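PDB 5Y0T: thermotoga maritima TmcAL from Thermotoga maritima, which belongs to the HIGH nucleotidyl transferase family of the HUP clan and binds adenosine-5'-rp-alpha-thio-triphosphate in this model. Local coordinates for residues Met1-Val6 with Val95-Val100; Phe84-Val89 with Ser329-Pro334; Val114-Leu118 with Leu147-Phe151; Phe256-Phe261 with Ala314-Val318; Lys264-Phe269 with Glu280-His284. All coordinates share one frame. Numbering follows the deposited sequence.

Interaction 1: Met1-Val6 with Val95-Val100; sequences MKVLGV and VVTDVV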
# COMPACT_ATOMS: atom_id res chain seq x y z
N MET A 1 22.45 -28.17 33.51
CA MET A 1 22.24 -28.88 32.25
C MET A 1 22.46 -27.98 31.04
O MET A 1 22.45 -26.76 31.16
CB MET A 1 20.84 -29.43 32.19
CG MET A 1 19.81 -28.35 32.16
SD MET A 1 18.39 -28.81 31.16
CE MET A 1 17.40 -27.41 31.52
N LYS A 2 22.63 -28.60 29.88
CA LYS A 2 22.92 -27.85 28.66
C LYS A 2 21.73 -27.72 27.71
O LYS A 2 21.03 -28.70 27.44
CB LYS A 2 24.10 -28.49 27.93
CG LYS A 2 25.44 -28.35 28.64
CD LYS A 2 26.58 -28.83 27.74
CE LYS A 2 27.93 -28.69 28.42
NZ LYS A 2 29.04 -29.07 27.49
N VAL A 3 21.54 -26.51 27.18
CA VAL A 3 20.52 -26.25 26.18
C VAL A 3 21.12 -25.55 24.98
O VAL A 3 21.68 -24.46 25.09
CB VAL A 3 19.36 -25.39 26.73
CG1 VAL A 3 18.36 -25.07 25.61
CG2 VAL A 3 18.67 -26.13 27.89
N LEU A 4 21.00 -26.18 23.82
CA LEU A 4 21.50 -25.64 22.57
C LEU A 4 20.51 -24.65 21.96
O LEU A 4 19.35 -25.00 21.77
CB LEU A 4 21.74 -26.77 21.58
CG LEU A 4 22.09 -26.36 20.15
CD1 LEU A 4 23.43 -25.59 20.14
CD2 LEU A 4 22.13 -27.60 19.26
N GLY A 5 20.95 -23.42 21.70
CA GLY A 5 20.19 -22.50 20.86
C GLY A 5 20.77 -22.43 19.46
O GLY A 5 22.01 -22.46 19.29
N VAL A 6 19.92 -22.25 18.46
CA VAL A 6 20.37 -22.03 17.09
C VAL A 6 19.52 -20.92 16.46
O VAL A 6 18.32 -20.79 16.76
CB VAL A 6 20.32 -23.32 16.21
CG1 VAL A 6 21.28 -24.41 16.77
CG2 VAL A 6 18.90 -23.89 16.08
N VAL A 95 17.23 -20.32 29.68
CA VAL A 95 17.79 -21.69 29.70
C VAL A 95 18.91 -22.04 28.71
O VAL A 95 19.58 -23.06 28.87
CB VAL A 95 16.66 -22.71 29.48
CG1 VAL A 95 15.59 -22.56 30.57
CG2 VAL A 95 16.05 -22.52 28.10
N VAL A 96 19.14 -21.19 27.72
CA VAL A 96 20.07 -21.54 26.65
C VAL A 96 21.49 -21.37 27.15
O VAL A 96 21.79 -20.34 27.75
CB VAL A 96 19.83 -20.69 25.39
CG1 VAL A 96 21.04 -20.78 24.45
CG2 VAL A 96 18.55 -21.15 24.69
N THR A 97 22.31 -22.43 27.08
CA THR A 97 23.71 -22.34 27.53
C THR A 97 24.77 -22.29 26.43
O THR A 97 25.89 -21.82 26.67
CB THR A 97 24.05 -23.54 28.43
OG1 THR A 97 23.86 -24.75 27.70
CG2 THR A 97 23.14 -23.54 29.66
N ASP A 98 24.40 -22.71 25.23
CA ASP A 98 25.31 -22.89 24.11
C ASP A 98 24.63 -22.52 22.81
O ASP A 98 23.50 -22.92 22.57
CB ASP A 98 25.81 -24.34 23.98
CG ASP A 98 26.68 -24.78 25.14
OD1 ASP A 98 26.12 -25.26 26.16
OD2 ASP A 98 27.92 -24.68 25.03
N VAL A 99 25.34 -21.78 21.97
CA VAL A 99 24.85 -21.49 20.63
C VAL A 99 25.91 -21.90 19.61
O VAL A 99 27.10 -21.62 19.79
CB VAL A 99 24.51 -19.99 20.46
CG1 VAL A 99 24.33 -19.64 18.99
CG2 VAL A 99 23.24 -19.65 21.25
N VAL A 100 25.47 -22.59 18.56
CA VAL A 100 26.34 -23.07 17.50
C VAL A 100 25.91 -22.48 16.16
O VAL A 100 24.75 -22.62 15.76
CB VAL A 100 26.29 -24.61 17.38
CG1 VAL A 100 27.21 -25.08 16.26
CG2 VAL A 100 26.68 -25.28 18.70
O HOH W 1 19.91 -24.42 31.07

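Interaction 2: Phe84-Val89 with Ser329-Pro334; sequences FGAVCV and SNTKGP. With EDO (1,2-ethanediol), chain G.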
# COMPACT_ATOMS: atom_id res chain seq x y z
N PHE A 84 21.34 -9.19 16.96
CA PHE A 84 21.02 -8.64 18.28
C PHE A 84 19.68 -9.17 18.76
O PHE A 84 19.54 -9.57 19.91
CB PHE A 84 21.00 -7.12 18.25
CG PHE A 84 20.57 -6.51 19.56
CD1 PHE A 84 21.44 -6.50 20.64
CD2 PHE A 84 19.31 -5.92 19.69
CE1 PHE A 84 21.06 -5.92 21.86
CE2 PHE A 84 18.93 -5.34 20.89
CZ PHE A 84 19.80 -5.34 21.98
N GLY A 85 18.69 -9.16 17.87
CA GLY A 85 17.38 -9.70 18.19
C GLY A 85 17.45 -11.18 18.52
O GLY A 85 16.87 -11.64 19.49
N ALA A 86 18.19 -11.94 17.72
CA ALA A 86 18.25 -13.38 17.90
C ALA A 86 18.90 -13.78 19.22
O ALA A 86 18.40 -14.67 19.91
CB ALA A 86 19.01 -14.01 16.72
N VAL A 87 20.01 -13.15 19.56
CA VAL A 87 20.69 -13.45 20.83
C VAL A 87 19.81 -12.97 22.01
O VAL A 87 19.73 -13.64 23.05
CB VAL A 87 22.10 -12.80 20.86
CG1 VAL A 87 22.75 -12.91 22.24
CG2 VAL A 87 23.01 -13.46 19.81
N CYS A 88 19.13 -11.84 21.87
CA CYS A 88 18.24 -11.41 22.96
C CYS A 88 17.14 -12.43 23.25
O CYS A 88 16.84 -12.71 24.41
CB CYS A 88 17.60 -10.05 22.65
SG CYS A 88 18.66 -8.62 22.86
N VAL A 89 16.55 -13.00 22.20
CA VAL A 89 15.49 -13.99 22.38
C VAL A 89 16.06 -15.25 23.04
O VAL A 89 15.49 -15.76 24.00
CB VAL A 89 14.84 -14.41 21.04
CG1 VAL A 89 13.89 -15.58 21.26
CG2 VAL A 89 14.06 -13.23 20.38
N SER A 329 13.84 -0.82 19.34
CA SER A 329 13.97 -2.28 19.29
C SER A 329 15.44 -2.70 19.39
O SER A 329 15.75 -3.73 19.99
CB SER A 329 13.35 -2.83 18.00
OG SER A 329 11.97 -2.52 17.90
N ASN A 330 16.34 -1.91 18.82
CA ASN A 330 17.76 -2.28 18.82
C ASN A 330 18.49 -1.89 20.11
O ASN A 330 19.67 -2.19 20.29
CB ASN A 330 18.46 -1.65 17.61
CG ASN A 330 18.17 -2.41 16.34
OD1 ASN A 330 17.59 -3.51 16.38
ND2 ASN A 330 18.59 -1.86 15.19
N THR A 331 17.77 -1.20 20.98
CA THR A 331 18.24 -0.81 22.31
C THR A 331 17.64 -1.73 23.37
O THR A 331 18.36 -2.37 24.14
CB THR A 331 17.87 0.67 22.62
OG1 THR A 331 18.46 1.52 21.63
CG2 THR A 331 18.40 1.08 23.99
N LYS A 332 16.32 -1.77 23.45
CA LYS A 332 15.65 -2.60 24.45
C LYS A 332 15.46 -4.06 24.02
O LYS A 332 15.19 -4.93 24.86
CB LYS A 332 14.29 -1.99 24.80
CG LYS A 332 14.35 -0.53 25.28
CD LYS A 332 13.01 -0.12 25.91
CE LYS A 332 13.08 1.28 26.52
NZ LYS A 332 11.76 1.66 27.13
N GLY A 333 15.58 -4.34 22.73
CA GLY A 333 15.41 -5.71 22.27
C GLY A 333 13.97 -6.13 22.09
O GLY A 333 13.03 -5.32 22.22
N PRO A 334 13.77 -7.42 21.79
CA PRO A 334 12.44 -8.06 21.73
C PRO A 334 11.76 -8.00 23.08
O PRO A 334 12.44 -8.11 24.11
CB PRO A 334 12.76 -9.51 21.33
CG PRO A 334 14.16 -9.72 21.87
CD PRO A 334 14.85 -8.39 21.60
C1 EDO G . 12.41 -6.13 28.26
O1 EDO G . 12.15 -5.95 29.67
C2 EDO G . 13.76 -5.51 27.90
O2 EDO G . 13.58 -4.12 27.53

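Interaction 3: Val114-Leu118 with Leu147-Phe151; sequences VARIL and LMRYF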
# COMPACT_ATOMS: atom_id res chain seq x y z
N VAL A 114 37.60 -10.64 17.54
CA VAL A 114 37.04 -9.50 16.83
C VAL A 114 35.84 -8.95 17.59
O VAL A 114 35.72 -7.73 17.76
CB VAL A 114 36.62 -9.85 15.38
CG1 VAL A 114 35.84 -8.71 14.75
CG2 VAL A 114 37.84 -10.18 14.55
N ALA A 115 34.96 -9.83 18.07
CA ALA A 115 33.79 -9.34 18.80
C ALA A 115 34.19 -8.53 20.02
O ALA A 115 33.55 -7.53 20.35
CB ALA A 115 32.88 -10.49 19.21
N ARG A 116 35.26 -8.95 20.70
CA ARG A 116 35.75 -8.25 21.89
C ARG A 116 36.20 -6.81 21.57
O ARG A 116 35.88 -5.86 22.30
CB ARG A 116 36.89 -9.06 22.53
CG ARG A 116 37.62 -8.37 23.66
CD ARG A 116 36.73 -8.15 24.87
NE ARG A 116 36.21 -9.39 25.44
CZ ARG A 116 35.48 -9.44 26.56
NH1 ARG A 116 35.20 -8.32 27.21
NH2 ARG A 116 35.05 -10.60 27.02
N ILE A 117 36.94 -6.65 20.48
CA ILE A 117 37.37 -5.32 20.05
C ILE A 117 36.18 -4.43 19.75
O ILE A 117 36.13 -3.28 20.21
CB ILE A 117 38.29 -5.40 18.81
CG1 ILE A 117 39.56 -6.16 19.16
CG2 ILE A 117 38.66 -4.00 18.31
CD1 ILE A 117 40.36 -6.63 17.94
N LEU A 118 35.21 -4.95 19.01
CA LEU A 118 34.01 -4.18 18.68
C LEU A 118 33.18 -3.85 19.92
O LEU A 118 32.47 -2.84 19.97
CB LEU A 118 33.14 -4.92 17.67
CG LEU A 118 33.80 -5.32 16.34
CD1 LEU A 118 32.80 -6.06 15.47
CD2 LEU A 118 34.35 -4.09 15.62
N LEU A 147 39.72 -2.55 11.42
CA LEU A 147 40.17 -3.74 12.15
C LEU A 147 41.53 -4.19 11.64
O LEU A 147 42.42 -4.54 12.43
CB LEU A 147 39.15 -4.87 12.02
CG LEU A 147 37.86 -4.69 12.83
CD1 LEU A 147 36.82 -5.72 12.42
CD2 LEU A 147 38.15 -4.79 14.31
N MET A 148 41.71 -4.16 10.32
CA MET A 148 42.99 -4.51 9.72
C MET A 148 44.10 -3.62 10.24
O MET A 148 45.18 -4.09 10.58
CB MET A 148 42.93 -4.41 8.20
CG MET A 148 42.08 -5.48 7.55
SD MET A 148 41.93 -5.27 5.76
CE MET A 148 40.87 -6.65 5.38
N ARG A 149 43.82 -2.32 10.29
CA ARG A 149 44.82 -1.36 10.71
C ARG A 149 45.11 -1.56 12.20
O ARG A 149 46.26 -1.44 12.64
CB ARG A 149 44.37 0.07 10.42
CG ARG A 149 44.41 0.42 8.93
CD ARG A 149 43.80 1.77 8.61
NE ARG A 149 44.59 2.90 9.11
CZ ARG A 149 44.16 4.16 9.13
NH1 ARG A 149 42.95 4.45 8.69
NH2 ARG A 149 44.94 5.12 9.60
N TYR A 150 44.07 -1.91 12.94
CA TYR A 150 44.20 -2.24 14.35
C TYR A 150 45.06 -3.49 14.53
O TYR A 150 45.99 -3.51 15.34
CB TYR A 150 42.82 -2.45 14.99
CG TYR A 150 42.85 -2.58 16.50
CD1 TYR A 150 43.04 -1.46 17.30
CD2 TYR A 150 42.71 -3.81 17.11
CE1 TYR A 150 43.07 -1.56 18.68
CE2 TYR A 150 42.74 -3.93 18.50
CZ TYR A 150 42.93 -2.80 19.27
OH TYR A 150 42.97 -2.90 20.64
N PHE A 151 44.76 -4.54 13.77
CA PHE A 151 45.56 -5.76 13.81
C PHE A 151 47.04 -5.49 13.53
O PHE A 151 47.91 -6.03 14.22
CB PHE A 151 45.03 -6.79 12.81
CG PHE A 151 44.00 -7.72 13.40
CD1 PHE A 151 42.93 -7.21 14.12
CD2 PHE A 151 44.11 -9.09 13.22
CE1 PHE A 151 41.98 -8.07 14.66
CE2 PHE A 151 43.16 -9.95 13.75
CZ PHE A 151 42.09 -9.44 14.48

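Interaction 4: Phe256-Phe261 with Ala314-Val318; sequences FLLSFF and ALFSV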
# COMPACT_ATOMS: atom_id res chain seq x y z
N PHE A 256 2.82 -5.23 -6.00
CA PHE A 256 2.34 -4.53 -4.81
C PHE A 256 3.36 -3.51 -4.33
O PHE A 256 3.03 -2.35 -4.10
CB PHE A 256 2.00 -5.46 -3.63
CG PHE A 256 1.33 -4.71 -2.50
CD1 PHE A 256 2.08 -4.06 -1.55
CD2 PHE A 256 -0.05 -4.60 -2.45
CE1 PHE A 256 1.47 -3.32 -0.54
CE2 PHE A 256 -0.67 -3.87 -1.44
CZ PHE A 256 0.09 -3.23 -0.50
N LEU A 257 4.60 -3.96 -4.16
CA LEU A 257 5.66 -3.10 -3.63
C LEU A 257 5.85 -1.87 -4.51
O LEU A 257 5.89 -0.73 -4.03
CB LEU A 257 6.98 -3.89 -3.53
CG LEU A 257 6.96 -4.99 -2.48
CD1 LEU A 257 8.24 -5.81 -2.52
CD2 LEU A 257 6.74 -4.39 -1.11
N LEU A 258 5.92 -2.11 -5.82
CA LEU A 258 6.17 -1.03 -6.75
C LEU A 258 5.00 -0.04 -6.75
O LEU A 258 5.21 1.18 -6.72
CB LEU A 258 6.43 -1.58 -8.16
CG LEU A 258 6.65 -0.52 -9.25
CD1 LEU A 258 7.78 0.42 -8.86
CD2 LEU A 258 6.94 -1.17 -10.61
N SER A 259 3.78 -0.57 -6.75
CA SER A 259 2.59 0.27 -6.75
C SER A 259 2.49 1.06 -5.44
O SER A 259 2.14 2.24 -5.43
CB SER A 259 1.33 -0.58 -6.95
OG SER A 259 1.29 -1.16 -8.24
N PHE A 260 2.81 0.41 -4.34
CA PHE A 260 2.80 1.05 -3.03
C PHE A 260 3.79 2.23 -2.99
O PHE A 260 3.46 3.31 -2.50
CB PHE A 260 3.10 -0.01 -1.96
CG PHE A 260 3.12 0.51 -0.55
CD1 PHE A 260 4.28 1.06 -0.01
CD2 PHE A 260 1.99 0.44 0.26
CE1 PHE A 260 4.31 1.55 1.28
CE2 PHE A 260 2.02 0.93 1.57
CZ PHE A 260 3.18 1.49 2.07
N PHE A 261 4.98 2.07 -3.57
CA PHE A 261 5.97 3.15 -3.56
C PHE A 261 5.52 4.36 -4.38
O PHE A 261 5.94 5.47 -4.11
CB PHE A 261 7.35 2.67 -4.05
CG PHE A 261 7.89 1.52 -3.26
CD1 PHE A 261 7.51 1.33 -1.94
CD2 PHE A 261 8.75 0.60 -3.84
CE1 PHE A 261 7.98 0.26 -1.20
CE2 PHE A 261 9.22 -0.48 -3.11
CZ PHE A 261 8.84 -0.65 -1.79
N ALA A 314 12.66 -2.05 1.00
CA ALA A 314 11.31 -2.18 0.46
C ALA A 314 10.35 -2.80 1.49
O ALA A 314 9.21 -2.38 1.60
CB ALA A 314 11.31 -3.01 -0.81
N LEU A 315 10.81 -3.78 2.26
CA LEU A 315 9.97 -4.38 3.29
C LEU A 315 9.73 -3.40 4.43
O LEU A 315 8.60 -3.27 4.91
CB LEU A 315 10.59 -5.67 3.84
CG LEU A 315 10.68 -6.85 2.88
CD1 LEU A 315 11.14 -8.11 3.63
CD2 LEU A 315 9.35 -7.09 2.21
N PHE A 316 10.78 -2.71 4.85
CA PHE A 316 10.63 -1.68 5.88
C PHE A 316 9.65 -0.60 5.44
O PHE A 316 8.86 -0.10 6.25
CB PHE A 316 11.97 -1.02 6.21
CG PHE A 316 12.94 -1.94 6.91
CD1 PHE A 316 12.48 -3.05 7.60
CD2 PHE A 316 14.31 -1.68 6.87
CE1 PHE A 316 13.38 -3.89 8.25
CE2 PHE A 316 15.21 -2.52 7.51
CZ PHE A 316 14.75 -3.63 8.20
N SER A 317 9.69 -0.24 4.16
CA SER A 317 8.76 0.76 3.66
C SER A 317 7.31 0.27 3.66
O SER A 317 6.41 0.96 4.13
CB SER A 317 9.16 1.20 2.25
OG SER A 317 10.46 1.74 2.25
N VAL A 318 7.07 -0.92 3.13
CA VAL A 318 5.70 -1.39 3.01
C VAL A 318 5.09 -1.66 4.40
O VAL A 318 3.88 -1.50 4.59
CB VAL A 318 5.61 -2.63 2.11
CG1 VAL A 318 6.03 -3.90 2.87
CG2 VAL A 318 4.21 -2.79 1.56

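Interaction 5: Lys264-Phe269 with Glu280-His284; sequences KNMDFF and EKRFH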
# COMPACT_ATOMS: atom_id res chain seq x y z
N LYS A 264 3.79 7.06 -2.30
CA LYS A 264 4.56 7.71 -1.24
C LYS A 264 5.52 8.74 -1.76
O LYS A 264 6.08 8.58 -2.85
CB LYS A 264 5.35 6.66 -0.43
CG LYS A 264 4.48 5.59 0.20
CD LYS A 264 3.49 6.20 1.17
CE LYS A 264 2.67 5.12 1.87
NZ LYS A 264 2.04 5.65 3.11
N ASN A 265 5.72 9.81 -1.00
CA ASN A 265 6.70 10.83 -1.37
C ASN A 265 7.98 10.66 -0.56
O ASN A 265 8.08 9.75 0.27
CB ASN A 265 6.13 12.25 -1.20
CG ASN A 265 5.78 12.60 0.25
OD1 ASN A 265 6.10 11.88 1.20
ND2 ASN A 265 5.12 13.74 0.42
N MET A 266 8.96 11.52 -0.81
CA MET A 266 10.27 11.37 -0.18
C MET A 266 10.18 11.54 1.32
O MET A 266 10.92 10.87 2.07
CB MET A 266 11.27 12.37 -0.78
CG MET A 266 12.03 11.80 -1.95
SD MET A 266 13.22 12.98 -2.64
CE MET A 266 14.37 13.12 -1.28
N ASP A 267 9.27 12.41 1.76
CA ASP A 267 9.01 12.63 3.19
C ASP A 267 8.70 11.32 3.90
O ASP A 267 9.13 11.10 5.03
CB ASP A 267 7.84 13.60 3.40
CG ASP A 267 8.19 15.02 2.99
OD1 ASP A 267 9.39 15.31 2.79
OD2 ASP A 267 7.27 15.85 2.87
N PHE A 268 7.94 10.44 3.24
CA PHE A 268 7.62 9.16 3.82
C PHE A 268 8.88 8.32 4.00
O PHE A 268 9.13 7.81 5.09
CB PHE A 268 6.58 8.42 2.96
CG PHE A 268 6.42 6.98 3.32
CD1 PHE A 268 5.51 6.61 4.29
CD2 PHE A 268 7.16 6.00 2.69
CE1 PHE A 268 5.35 5.28 4.63
CE2 PHE A 268 7.01 4.68 3.04
CZ PHE A 268 6.11 4.32 4.01
N PHE A 269 9.67 8.15 2.94
CA PHE A 269 10.85 7.27 3.02
C PHE A 269 11.89 7.77 4.02
O PHE A 269 12.58 6.97 4.65
CB PHE A 269 11.49 7.09 1.64
CG PHE A 269 10.59 6.41 0.63
CD1 PHE A 269 10.28 5.06 0.76
CD2 PHE A 269 10.07 7.12 -0.44
CE1 PHE A 269 9.45 4.43 -0.16
CE2 PHE A 269 9.23 6.50 -1.36
CZ PHE A 269 8.92 5.16 -1.23
N GLU A 280 16.25 7.80 -0.47
CA GLU A 280 14.86 8.24 -0.50
C GLU A 280 14.52 8.67 -1.92
O GLU A 280 13.50 8.24 -2.48
CB GLU A 280 14.60 9.39 0.48
CG GLU A 280 14.84 9.04 1.94
CD GLU A 280 16.26 9.35 2.39
OE1 GLU A 280 17.15 9.48 1.53
OE2 GLU A 280 16.50 9.48 3.61
N LYS A 281 15.40 9.48 -2.50
CA LYS A 281 15.19 9.98 -3.87
C LYS A 281 15.23 8.84 -4.87
O LYS A 281 14.45 8.82 -5.82
CB LYS A 281 16.23 11.05 -4.24
CG LYS A 281 16.02 11.67 -5.61
CD LYS A 281 16.98 12.84 -5.87
CE LYS A 281 16.68 13.55 -7.18
NZ LYS A 281 17.64 14.68 -7.43
N ARG A 282 16.12 7.88 -4.66
CA ARG A 282 16.21 6.75 -5.58
C ARG A 282 14.94 5.89 -5.54
O ARG A 282 14.43 5.47 -6.58
CB ARG A 282 17.46 5.90 -5.25
CG ARG A 282 18.78 6.67 -5.47
CD ARG A 282 20.00 5.80 -5.21
NE ARG A 282 20.21 4.84 -6.28
CZ ARG A 282 20.96 5.08 -7.35
NH1 ARG A 282 21.58 6.24 -7.48
NH2 ARG A 282 21.09 4.14 -8.28
N PHE A 283 14.41 5.64 -4.34
CA PHE A 283 13.14 4.91 -4.23
C PHE A 283 12.03 5.70 -4.94
O PHE A 283 11.26 5.14 -5.70
CB PHE A 283 12.75 4.66 -2.77
CG PHE A 283 13.06 3.27 -2.28
CD1 PHE A 283 14.37 2.81 -2.26
CD2 PHE A 283 12.05 2.42 -1.82
CE1 PHE A 283 14.68 1.53 -1.80
CE2 PHE A 283 12.35 1.14 -1.35
CZ PHE A 283 13.66 0.69 -1.34
N HIS A 284 11.99 7.00 -4.69
CA HIS A 284 10.92 7.84 -5.23
C HIS A 284 10.93 7.89 -6.75
O HIS A 284 9.90 7.71 -7.40
CB HIS A 284 11.03 9.26 -4.66
CG HIS A 284 9.87 10.14 -5.01
ND1 HIS A 284 9.89 11.00 -6.08
CD2 HIS A 284 8.66 10.29 -4.43
CE1 HIS A 284 8.74 11.65 -6.15
NE2 HIS A 284 7.98 11.24 -5.15

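Interaction 1: Met1-Val6 with Val95-Val100
Two parallel strands meet here near their N-terminal ends, and backbone hydrogen bonds do most of the joining. Val3 O accepts twice, from Thr97 N at 2.9 Å and from Asp98 N at 3.2 Å; two residues further along, Gly5 N gives a short bond of 2.7 Å to Asp98 O. Leu4 thus pairs with Asp98 and Gly5 with Val99. Two CA-H...O contacts add to this, Leu4 CA to Asp98 O at 3.4 Å and Val99 CA to Gly5 O at 3.3 Å.

At Val3 a side chain takes over from the backbone: Val3 N donates to Thr97 OG1 at 3.0 Å, and that hydroxyl donates in turn to Asp98 OD1 at 2.8 Å. The carboxylate of Asp98 also meets Arg187 in a salt bridge and His189 in a hydrogen bond. A water links Val95 O (2.6 Å) with Met1 O, the latter weakly at 3.5 Å.

Apolar contacts fill in around the backbone. Val3 CG1 lies 4.0 Å from Val96 CG2, and Leu4 CD1 reaches Val100 CG2 at 3.6 Å.

Parallel pairing of this kind is characteristic of the Rossmann-like HUP fold. Strand 3-8 runs between strands 32-38 and 98-103, helix 15-28 packs on Leu4 and Val100, and helix 346-356 touches Met1 and Val95.

Interaction 2: Phe84-Val89 with Ser329-Pro334
Gly333 leaves the helix with a positive phi of 81°, and at these backbone angles a CB would be jammed against the preceding carbonyl oxygen and would clash with Pro334 CD, so the turn calls for glycine. Its N still makes a weak 2.8 Å hydrogen bond back to Ser329 O, and the chain then swings Pro334 against helix 79-92. There Pro334 CD sits 3.4 Å from Cys88 CB, while Pro334 CG lies 3.8 Å from Val89 CG2. The contact thus joins the C-terminal end of helix 323-332 to a helix of the Rossmann-like part of this HUP-clan protein, where Val89 also packs on strand 66-70. Phe84 fills the space beside the helix end: its CE2 is 3.3 Å from Asn330 O and 3.8 Å from Gly333 CA, and Ser329 O lies at the ring edge, 3.7 Å from the same CE2. No hydrogen bond crosses between the two segments. Helix 167-182 also touches Phe84, through Ser178, Lys181 and Ile182. The Asn330 amide turns to Gln77, with which it hydrogen-bonds. A 1,2-ethanediol, probably from the crystallisation liquor, donates a weak 3.2 Å hydrogen bond from its O2 to Lys332 O.

Interaction 3: Val114-Leu118 with Leu147-Phe151
Ile117 pushes between Leu147, Tyr150 and Phe151, with its CG2 over one face of the Tyr150 ring and its CD1 3.6 Å from Tyr150 CE2. This is apolar helix-helix packing at a steep angle: the short segments of helices 108-120 and 139-153 cross at 103°, with axes 12.1 Å apart at closest approach. So wide a gap is bridged by side chains, and the nearest CA atoms, those of Val114 and Leu147, are still 8.1 Å apart. Leu147 reaches across from the other helix; its CD1 meets Val114 CG1 at 3.9 Å, and its CD2 lies 4.1 Å from both Ile117 CG2 and Leu118 CD2. No hydrogen bond joins the two segments. Tyr125 of helix 123-134 packs on Leu118, Leu147 and Tyr150, and Val173 of helix 167-182 covers Val114 and Leu118, which places the contact within an all-helical part of the chain. The Phe151 ring also stands edge-to-face with Trp156, and its CE1 lies 3.9 Å from Ile117 CD1.

Interaction 4: Phe256-Phe261 with Ala314-Val318
Helix segments 256-261 and 314-318 cross at 59°, their axes 10.5 Å apart at closest approach. The backbones come nearest at Leu257 and Val318, whose CA atoms are 6.9 Å apart. Each segment keeps its own helical hydrogen bonds, such as Phe260 N to Phe256 O (2.8 Å) and Val318 N to Ala314 O (3.0 Å), and none passes between them, so side chains carry the contact.

Val318 is the central residue, with the largest covered area. Its CG2 makes a CH-pi contact over the face of Phe260, 4.0 Å from the ring centroid and 8° off the normal, and the same methyl lies 3.5 Å from Phe256 CE1, at the edge of that ring. Leu257 CD2 closes in on Val318 CB at 3.8 Å. A turn earlier in the second helix, the small side chain of Ala314 leaves room for Phe261, whose CZ comes to 3.6 Å from Ala314 CB with the methyl at the ring edge; Phe261 CE1 is 3.8 Å from Ser317 CB.

The pair belongs to a helical region of the chain that also forms part of the contact with the second subunit. Phe256 stacks on Phe256 of the second subunit and Phe260 packs on Phe260 of that subunit, while helices 279-289 and 293-300 of the same chain cover Phe261, Leu257 and Ala314.

Interaction 5: Lys264-Phe269 with Glu280-His284
Lys264 begins the contact through its backbone: Lys264 O lies at the edge of the His284 imidazole, 3.5 Å from His284 CD2, and also accepts a hydrogen bond from Arg288. Asn265 follows, with its CA 3.7 Å from His284 CD2. Its CA-to-CB bond points away from the other segment, and the side chain serves as the N-cap of helix 266-270, Asn265 OD1 accepting from Phe268 N at 3.1 Å. Met266 then stretches along helix 279-289. Its SD is 3.8 Å from Lys281 CA and stands obliquely to the His284 ring, 5.4 Å from the centroid, while Met266 CG lies 3.8 Å from His284 CB. The two helices follow each other in the chain, joined by a loop of eight residues, as a local pair within the helical region. Phe269 closes the segment, where its CA comes within 5.4 Å of Glu280 CA. Phe269 CB packs on Glu280 CG at 3.9 Å, and the ring receives Phe283 CB over its face, 4.0 Å from the centroid. The ring of Phe283 offers its edge to the same Phe269 ring in an offset edge-to-face pair, centroids 5.5 Å apart and planes at 60°. Phe283 is also edge-to-face with Phe275 and Phe296.

Interactions 4 and 5 are one continuous piece of helical packing: their centres are 11 Å apart, interaction 5 is nested in the loop closed by interaction 4, and Phe261 CE2 meets Phe283 CE2 at 3.9 Å while Ser317 OG lies 3.6 Å from Phe269 CD1. Interaction 1 stands at the far side of the chain's centre from both, about 38 Å from interaction 4 between centres. It is the contact nearest the bound adenosine-5'-rp-alpha-thio-triphosphate, with the Val6 side chain about 6 Å from it. Interaction 2 lies between, centres about 17 Å from interaction 1 and 25 Å from interaction 4. Interaction 3 sits apart, its centre about 23 Å from that of interaction 2.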